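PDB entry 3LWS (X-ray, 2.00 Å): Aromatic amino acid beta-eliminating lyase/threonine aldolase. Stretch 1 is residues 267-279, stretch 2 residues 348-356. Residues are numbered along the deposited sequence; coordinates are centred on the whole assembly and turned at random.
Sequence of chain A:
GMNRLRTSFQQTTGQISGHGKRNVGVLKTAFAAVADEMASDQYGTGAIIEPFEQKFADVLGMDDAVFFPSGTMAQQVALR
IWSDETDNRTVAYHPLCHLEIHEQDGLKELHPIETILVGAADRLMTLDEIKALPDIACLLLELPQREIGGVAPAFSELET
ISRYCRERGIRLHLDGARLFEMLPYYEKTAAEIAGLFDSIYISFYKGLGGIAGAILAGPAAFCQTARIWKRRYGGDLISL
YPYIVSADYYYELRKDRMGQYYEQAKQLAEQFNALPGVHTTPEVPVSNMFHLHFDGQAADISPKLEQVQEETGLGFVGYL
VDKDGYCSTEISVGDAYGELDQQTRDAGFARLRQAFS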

# COMPACT_ATOMS: atom_id res chain seq x y z
N GLN A 267 7.84 19.34 29.71
CA GLN A 267 8.05 20.78 29.87
C GLN A 267 6.87 21.60 29.29
O GLN A 267 6.39 22.53 29.94
CB GLN A 267 9.33 21.23 29.19
CG GLN A 267 10.60 20.61 29.74
CD GLN A 267 11.27 21.40 30.87
OE1 GLN A 267 10.64 22.25 31.54
NE2 GLN A 267 12.56 21.10 31.10
N LEU A 268 6.44 21.25 28.07
CA LEU A 268 5.33 21.94 27.42
C LEU A 268 4.04 21.81 28.26
O LEU A 268 3.31 22.77 28.46
CB LEU A 268 5.09 21.40 26.01
CG LEU A 268 6.10 21.77 24.95
CD1 LEU A 268 5.90 20.90 23.69
CD2 LEU A 268 6.01 23.27 24.66
N ALA A 269 3.77 20.61 28.75
CA ALA A 269 2.55 20.37 29.53
C ALA A 269 2.48 21.28 30.78
O ALA A 269 1.41 21.77 31.19
CB ALA A 269 2.50 18.91 29.96
N GLU A 270 3.65 21.46 31.39
CA GLU A 270 3.79 22.26 32.58
C GLU A 270 3.43 23.71 32.25
O GLU A 270 2.69 24.35 32.99
CB GLU A 270 5.23 22.12 33.08
CG GLU A 270 5.38 22.06 34.57
CD GLU A 270 6.72 21.45 35.03
OE1 GLU A 270 7.57 21.08 34.17
OE2 GLU A 270 6.89 21.34 36.27
N GLN A 271 3.92 24.20 31.11
CA GLN A 271 3.59 25.54 30.63
C GLN A 271 2.09 25.72 30.38
O GLN A 271 1.51 26.75 30.71
CB GLN A 271 4.35 25.86 29.32
CG GLN A 271 5.88 25.97 29.45
CD GLN A 271 6.35 27.25 30.15
OE1 GLN A 271 5.97 28.38 29.79
NE2 GLN A 271 7.20 27.07 31.15
N PHE A 272 1.46 24.70 29.79
CA PHE A 272 0.04 24.75 29.41
C PHE A 272 -0.87 24.68 30.61
O PHE A 272 -1.86 25.42 30.70
CB PHE A 272 -0.32 23.61 28.42
CG PHE A 272 0.15 23.83 27.00
CD1 PHE A 272 -0.26 24.93 26.27
CD2 PHE A 272 0.99 22.89 26.36
CE1 PHE A 272 0.18 25.14 24.95
CE2 PHE A 272 1.40 23.07 25.05
CZ PHE A 272 0.99 24.21 24.34
N ASN A 273 -0.52 23.81 31.55
CA ASN A 273 -1.32 23.63 32.74
C ASN A 273 -1.31 24.87 33.63
O ASN A 273 -2.27 25.10 34.36
CB ASN A 273 -0.88 22.41 33.53
CG ASN A 273 -1.34 21.10 32.89
OD1 ASN A 273 -2.52 20.87 32.68
ND2 ASN A 273 -0.39 20.23 32.61
N ALA A 274 -0.24 25.66 33.55
CA ALA A 274 -0.17 26.96 34.25
C ALA A 274 -1.17 27.99 33.75
O ALA A 274 -1.47 28.93 34.47
CB ALA A 274 1.23 27.56 34.14
N LEU A 275 -1.64 27.84 32.52
CA LEU A 275 -2.59 28.78 31.94
C LEU A 275 -3.99 28.66 32.51
O LEU A 275 -4.51 27.55 32.63
CB LEU A 275 -2.67 28.60 30.43
CG LEU A 275 -1.45 28.97 29.64
CD1 LEU A 275 -1.64 28.48 28.19
CD2 LEU A 275 -1.22 30.48 29.70
N PRO A 276 -4.62 29.80 32.86
CA PRO A 276 -6.01 29.67 33.35
C PRO A 276 -6.92 29.26 32.21
O PRO A 276 -6.79 29.80 31.11
CB PRO A 276 -6.37 31.08 33.86
CG PRO A 276 -5.29 32.02 33.29
CD PRO A 276 -4.26 31.21 32.56
N GLY A 277 -7.81 28.30 32.49
CA GLY A 277 -8.76 27.76 31.50
C GLY A 277 -8.18 26.68 30.58
O GLY A 277 -8.79 26.33 29.58
N VAL A 278 -6.99 26.15 30.93
CA VAL A 278 -6.25 25.23 30.05
C VAL A 278 -5.66 24.12 30.86
O VAL A 278 -4.98 24.40 31.83
CB VAL A 278 -5.04 25.92 29.41
CG1 VAL A 278 -4.26 24.91 28.58
CG2 VAL A 278 -5.47 27.10 28.53
N HIS A 279 -5.87 22.88 30.45
CA HIS A 279 -5.10 21.78 31.04
C HIS A 279 -4.73 20.67 30.06
O HIS A 279 -5.24 20.61 28.92
CB HIS A 279 -5.80 21.22 32.29
CG HIS A 279 -7.00 20.41 32.00
ND1 HIS A 279 -8.24 20.98 31.80
CD2 HIS A 279 -7.20 19.07 31.98
CE1 HIS A 279 -9.14 20.02 31.63
NE2 HIS A 279 -8.53 18.86 31.72
N GLY A 348 6.72 33.41 22.36
CA GLY A 348 5.44 32.75 22.03
C GLY A 348 4.59 32.57 23.26
O GLY A 348 3.45 33.02 23.34
N PHE A 349 5.20 31.96 24.28
CA PHE A 349 4.50 31.64 25.49
C PHE A 349 4.03 32.86 26.27
O PHE A 349 3.00 32.80 26.93
CB PHE A 349 5.31 30.67 26.37
CG PHE A 349 5.03 29.21 26.06
CD1 PHE A 349 3.82 28.65 26.42
CD2 PHE A 349 5.96 28.42 25.39
CE1 PHE A 349 3.53 27.33 26.14
CE2 PHE A 349 5.67 27.09 25.10
CZ PHE A 349 4.46 26.55 25.47
N ALA A 350 4.76 33.97 26.21
CA ALA A 350 4.27 35.21 26.85
C ALA A 350 3.03 35.72 26.10
O ALA A 350 2.01 36.11 26.71
CB ALA A 350 5.37 36.29 26.89
N ARG A 351 3.10 35.67 24.77
CA ARG A 351 1.96 36.07 23.95
C ARG A 351 0.76 35.16 24.15
O ARG A 351 -0.39 35.65 24.19
CB ARG A 351 2.33 36.13 22.47
CG ARG A 351 1.19 36.73 21.60
CD ARG A 351 0.80 38.19 21.99
NE ARG A 351 -0.44 38.60 21.33
CZ ARG A 351 -1.67 38.41 21.82
NH1 ARG A 351 -1.88 37.84 23.02
NH2 ARG A 351 -2.73 38.80 21.11
N LEU A 352 1.01 33.86 24.28
CA LEU A 352 -0.04 32.90 24.60
C LEU A 352 -0.57 33.19 26.00
O LEU A 352 -1.78 33.19 26.21
CB LEU A 352 0.47 31.46 24.45
CG LEU A 352 -0.54 30.36 24.80
CD1 LEU A 352 -1.75 30.39 23.84
CD2 LEU A 352 0.14 29.00 24.83
N ARG A 353 0.32 33.46 26.95
CA ARG A 353 -0.09 33.85 28.31
C ARG A 353 -1.00 35.09 28.33
O ARG A 353 -1.95 35.14 29.09
CB ARG A 353 1.13 34.09 29.23
CG ARG A 353 1.41 32.94 30.19
CD ARG A 353 2.55 33.22 31.19
NE ARG A 353 3.82 32.70 30.69
CZ ARG A 353 4.79 33.41 30.13
NH1 ARG A 353 4.74 34.72 30.02
NH2 ARG A 353 5.86 32.78 29.70
N GLN A 354 -0.69 36.07 27.47
CA GLN A 354 -1.57 37.25 27.31
C GLN A 354 -2.99 36.89 26.82
O GLN A 354 -3.93 37.57 27.16
CB GLN A 354 -0.96 38.27 26.32
CG GLN A 354 0.02 39.26 26.90
CD GLN A 354 0.44 40.34 25.87
OE1 GLN A 354 -0.10 40.41 24.76
NE2 GLN A 354 1.39 41.17 26.26
N ALA A 355 -3.13 35.84 26.00
CA ALA A 355 -4.45 35.39 25.53
C ALA A 355 -5.29 34.65 26.57
O ALA A 355 -6.51 34.68 26.47
CB ALA A 355 -4.31 34.52 24.29
N PHE A 356 -4.66 34.01 27.55
CA PHE A 356 -5.38 33.14 28.49
C PHE A 356 -5.20 33.51 29.97
O PHE A 356 -5.19 34.68 30.35
CB PHE A 356 -4.92 31.69 28.28
CG PHE A 356 -5.39 31.12 26.97
CD1 PHE A 356 -4.63 31.26 25.82
CD2 PHE A 356 -6.60 30.48 26.89
CE1 PHE A 356 -5.07 30.74 24.60
CE2 PHE A 356 -7.05 29.97 25.69
CZ PHE A 356 -6.30 30.10 24.54

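Two helices can pack without a single hydrogen bond between them, provided the side chains of one fit the hollows of the other, and this lyase/aldolase offers a compact example. The helix carrying L268 to F272 and the helix carrying F349 to R353 run in broadly the same direction, their axes 29° apart and 11.6 Å at closest approach, a spacing wide enough for large side chains to fill.

The main bump is F349. Its ring enters a hollow formed by L268 and, about one turn later, the adjacent pair Q271 and F272. L268 CD2 meets the ring edge, 3.7 Å from F349 CZ. The aliphatic part of Q271 covers a face, with Q271 CG 4.3 Å from the F349 ring centroid in a CH-pi contact. The edge of F349 in turn points at the face of F272, the planes 62° apart, an arrangement that sets ring hydrogens against pi electrons.

Beyond the first helix, L275 continues the apolar seam: its CD1 lies 3.8 Å from L352 CD2, while its CD2 rests 3.6 Å from R353 CG, the aliphatic part of an otherwise polar side chain. A type II turn from L275 to V278, with G277 at positive phi, then carries the chain past F356. There the proline ring packs against the backbone of F356, P276 CD 3.6 Å from F356 C, while the methyl V278 CG2 lies 3.9 Å from F356 CD2, an apolar contact that helps shield the ring from water.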